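Local coordinates for conserved domain protein (PDB 4IAJ) that is of unknown function, a small pneumococcal protein of the DUF4649 family that packs helices against an antiparallel sheet, at residues L49-D57 with Y68-N78. Numbering follows the deposited sequence.
Sequences LTYKGHNLD and YLMKQDLSQYN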
# COMPACT_ATOMS: atom_id res chain seq x y z
N LEU B 49 1.87 -7.39 -25.93
CA LEU B 49 0.68 -8.10 -25.44
C LEU B 49 0.20 -9.03 -26.53
O LEU B 49 -0.21 -8.57 -27.59
CB LEU B 49 -0.41 -7.12 -25.04
CG LEU B 49 -1.81 -7.68 -24.78
CD1 LEU B 49 -1.81 -8.62 -23.58
CD2 LEU B 49 -2.79 -6.55 -24.57
N THR B 50 0.22 -10.33 -26.26
CA THR B 50 -0.09 -11.34 -27.26
C THR B 50 -1.31 -12.13 -26.79
O THR B 50 -1.29 -12.74 -25.71
CB THR B 50 1.10 -12.30 -27.49
OG1 THR B 50 2.26 -11.55 -27.90
CG2 THR B 50 0.80 -13.30 -28.57
N TYR B 51 -2.36 -12.09 -27.60
CA TYR B 51 -3.60 -12.78 -27.32
C TYR B 51 -3.85 -13.87 -28.36
O TYR B 51 -4.04 -13.58 -29.54
CB TYR B 51 -4.76 -11.79 -27.30
CG TYR B 51 -6.10 -12.44 -27.06
CD1 TYR B 51 -6.45 -12.89 -25.79
CD2 TYR B 51 -7.00 -12.62 -28.09
CE1 TYR B 51 -7.67 -13.49 -25.56
CE2 TYR B 51 -8.23 -13.22 -27.87
CZ TYR B 51 -8.56 -13.65 -26.60
OH TYR B 51 -9.77 -14.24 -26.35
N LYS B 52 -3.86 -15.13 -27.92
CA LYS B 52 -3.95 -16.29 -28.82
C LYS B 52 -2.93 -16.21 -29.94
O LYS B 52 -3.23 -16.57 -31.08
CB LYS B 52 -5.35 -16.40 -29.40
CG LYS B 52 -6.44 -16.37 -28.35
CD LYS B 52 -7.81 -16.59 -28.95
CE LYS B 52 -8.07 -18.06 -29.21
NZ LYS B 52 -9.53 -18.31 -29.20
N GLY B 53 -1.74 -15.72 -29.63
CA GLY B 53 -0.66 -15.59 -30.61
C GLY B 53 -0.65 -14.31 -31.44
O GLY B 53 0.31 -14.06 -32.17
N HIS B 54 -1.72 -13.52 -31.36
CA HIS B 54 -1.80 -12.25 -32.07
C HIS B 54 -1.24 -11.14 -31.19
O HIS B 54 -1.67 -10.97 -30.04
CB HIS B 54 -3.25 -11.93 -32.45
CG HIS B 54 -3.86 -12.91 -33.40
ND1 HIS B 54 -4.48 -14.06 -32.97
CD2 HIS B 54 -3.95 -12.90 -34.75
CE1 HIS B 54 -4.92 -14.73 -34.03
NE2 HIS B 54 -4.61 -14.05 -35.11
N ASN B 55 -0.27 -10.39 -31.72
CA ASN B 55 0.26 -9.24 -31.02
C ASN B 55 -0.78 -8.15 -31.12
O ASN B 55 -1.04 -7.64 -32.19
CB ASN B 55 1.59 -8.78 -31.62
CG ASN B 55 2.67 -9.85 -31.54
OD1 ASN B 55 2.67 -10.68 -30.63
ND2 ASN B 55 3.60 -9.83 -32.49
N LEU B 56 -1.43 -7.84 -30.00
CA LEU B 56 -2.40 -6.75 -30.02
C LEU B 56 -1.59 -5.47 -29.94
O LEU B 56 -0.55 -5.41 -29.29
CB LEU B 56 -3.40 -6.86 -28.87
CG LEU B 56 -4.12 -8.20 -28.74
CD1 LEU B 56 -4.95 -8.23 -27.46
CD2 LEU B 56 -4.98 -8.47 -29.96
N ASP B 57 -2.07 -4.44 -30.63
CA ASP B 57 -1.36 -3.19 -30.71
C ASP B 57 -1.73 -2.35 -29.48
O ASP B 57 -2.50 -1.41 -29.56
CB ASP B 57 -1.71 -2.48 -32.03
CG ASP B 57 -0.85 -1.25 -32.28
OD1 ASP B 57 0.31 -1.22 -31.80
OD2 ASP B 57 -1.34 -0.29 -32.92
N TYR B 68 -8.68 -2.89 -20.75
CA TYR B 68 -8.53 -2.88 -22.22
C TYR B 68 -9.14 -4.12 -22.86
O TYR B 68 -9.95 -4.00 -23.77
CB TYR B 68 -7.05 -2.76 -22.60
CG TYR B 68 -6.73 -2.94 -24.08
CD1 TYR B 68 -6.86 -1.88 -24.99
CD2 TYR B 68 -6.27 -4.16 -24.55
CE1 TYR B 68 -6.54 -2.05 -26.33
CE2 TYR B 68 -5.94 -4.34 -25.88
CZ TYR B 68 -6.08 -3.29 -26.77
OH TYR B 68 -5.75 -3.53 -28.08
N LEU B 69 -8.74 -5.30 -22.40
CA LEU B 69 -9.20 -6.56 -22.99
C LEU B 69 -10.70 -6.71 -22.86
O LEU B 69 -11.35 -7.19 -23.78
CB LEU B 69 -8.49 -7.76 -22.35
CG LEU B 69 -7.03 -7.96 -22.74
CD1 LEU B 69 -6.45 -9.19 -22.06
CD2 LEU B 69 -6.89 -8.08 -24.26
N MSE B 70 -11.25 -6.28 -21.72
CA MSE B 70 -12.67 -6.43 -21.45
C MSE B 70 -13.52 -5.63 -22.40
O MSE B 70 -14.67 -5.97 -22.62
CB MSE B 70 -13.00 -5.91 -20.06
CG MSE B 70 -13.43 -7.03 -19.15
SE MSE B 70 -13.85 -6.23 -17.40
CE MSE B 70 -13.98 -4.29 -17.70
N LYS B 71 -12.97 -4.54 -22.93
CA LYS B 71 -13.70 -3.63 -23.81
C LYS B 71 -13.49 -3.97 -25.29
O LYS B 71 -14.26 -3.54 -26.14
CB LYS B 71 -13.26 -2.19 -23.57
CG LYS B 71 -13.63 -1.63 -22.21
CD LYS B 71 -13.44 -0.12 -22.18
CE LYS B 71 -13.23 0.39 -20.77
NZ LYS B 71 -13.64 1.81 -20.66
N GLN B 72 -12.43 -4.72 -25.59
CA GLN B 72 -12.16 -5.15 -26.96
C GLN B 72 -13.16 -6.22 -27.43
O GLN B 72 -13.57 -7.08 -26.65
CB GLN B 72 -10.76 -5.74 -27.10
CG GLN B 72 -9.62 -4.77 -26.90
CD GLN B 72 -9.60 -3.70 -27.96
OE1 GLN B 72 -9.81 -2.53 -27.68
NE2 GLN B 72 -9.38 -4.11 -29.20
N ASP B 73 -13.53 -6.16 -28.70
CA ASP B 73 -14.23 -7.27 -29.34
C ASP B 73 -13.15 -8.24 -29.80
O ASP B 73 -12.47 -7.99 -30.78
CB ASP B 73 -15.08 -6.81 -30.53
CG ASP B 73 -15.66 -7.99 -31.34
OD1 ASP B 73 -15.70 -9.12 -30.84
OD2 ASP B 73 -16.09 -7.77 -32.50
N LEU B 74 -12.98 -9.33 -29.06
CA LEU B 74 -11.95 -10.33 -29.35
C LEU B 74 -12.46 -11.46 -30.25
O LEU B 74 -11.72 -12.40 -30.57
CB LEU B 74 -11.42 -10.91 -28.03
CG LEU B 74 -10.82 -9.88 -27.06
CD1 LEU B 74 -10.22 -10.57 -25.84
CD2 LEU B 74 -9.76 -9.03 -27.74
N SER B 75 -13.71 -11.37 -30.68
CA SER B 75 -14.30 -12.41 -31.54
C SER B 75 -13.52 -12.61 -32.84
O SER B 75 -13.56 -13.70 -33.41
CB SER B 75 -15.77 -12.10 -31.86
OG SER B 75 -15.87 -10.91 -32.61
N GLN B 76 -12.81 -11.58 -33.31
CA GLN B 76 -12.06 -11.70 -34.57
C GLN B 76 -10.86 -12.62 -34.43
O GLN B 76 -10.30 -13.07 -35.41
CB GLN B 76 -11.63 -10.33 -35.12
CG GLN B 76 -10.56 -9.59 -34.34
CD GLN B 76 -10.12 -8.31 -35.04
OE1 GLN B 76 -10.79 -7.28 -34.96
NE2 GLN B 76 -9.00 -8.38 -35.74
N TYR B 77 -10.48 -12.92 -33.19
CA TYR B 77 -9.47 -13.93 -32.93
C TYR B 77 -10.13 -15.27 -32.55
O TYR B 77 -9.42 -16.23 -32.20
CB TYR B 77 -8.54 -13.44 -31.82
CG TYR B 77 -8.04 -12.01 -32.03
CD1 TYR B 77 -7.06 -11.72 -32.96
CD2 TYR B 77 -8.55 -10.97 -31.28
CE1 TYR B 77 -6.60 -10.42 -33.14
CE2 TYR B 77 -8.10 -9.67 -31.45
CZ TYR B 77 -7.13 -9.40 -32.39
OH TYR B 77 -6.70 -8.11 -32.54
N ASN B 78 -11.47 -15.32 -32.69
CA ASN B 78 -12.42 -16.39 -32.24
C ASN B 78 -12.83 -16.35 -30.75
O ASN B 78 -12.11 -16.75 -29.84
CB ASN B 78 -11.92 -17.77 -32.60
CG ASN B 78 -11.79 -17.95 -34.09
OD1 ASN B 78 -11.19 -17.11 -34.76
ND2 ASN B 78 -12.37 -19.02 -34.61
OXT ASN B 78 -13.93 -15.92 -30.40
O HOH W 1 -11.19 -14.80 -28.70
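Leu49 reaches the helix 65-71 through CD2, which lies 4.1 Å from CE2 of Tyr68, while CD2 of Leu69, a residue also in touch with Tyr26 and Phe29 of helix 26-35, lies a little farther off. Two residues on, the ring of Tyr51 takes CD1 of Leu74 over one face in a CH-pi contact, 3.9 Å from the ring centroid; CG of Lys52 lies over the opposite face, toward the rim. A water in the ring plane accepts from Tyr51 OH and donates to Leu74 O. Lys52, its chain bent at CG-CD (chi3 80°), carries NZ to Asn78 O at 3.1 Å, in the carbonyl plane on a lone pair, tying its turn to the C-terminal carboxylate. That type I' turn, from Tyr51 to His54, makes a hairpin that pairs strand 46-51 with the outermost strand of the antiparallel sheet, 54-56, and the tail after helix 65-71 folds back across it. CD1 of Tyr77 sits over one face of the His54 ring, toward its rim, 3.4 Å from CG, the two rings oblique at 49°; Tyr51 completes this aromatic cluster with its plane at 74° to that of Tyr77. Leu56 divides its methyls, CD1 meeting Leu69 CD2 at 3.7 Å and CD2 approaching Tyr77 OH at 3.1 Å, a tight point of the packing rather than a bond.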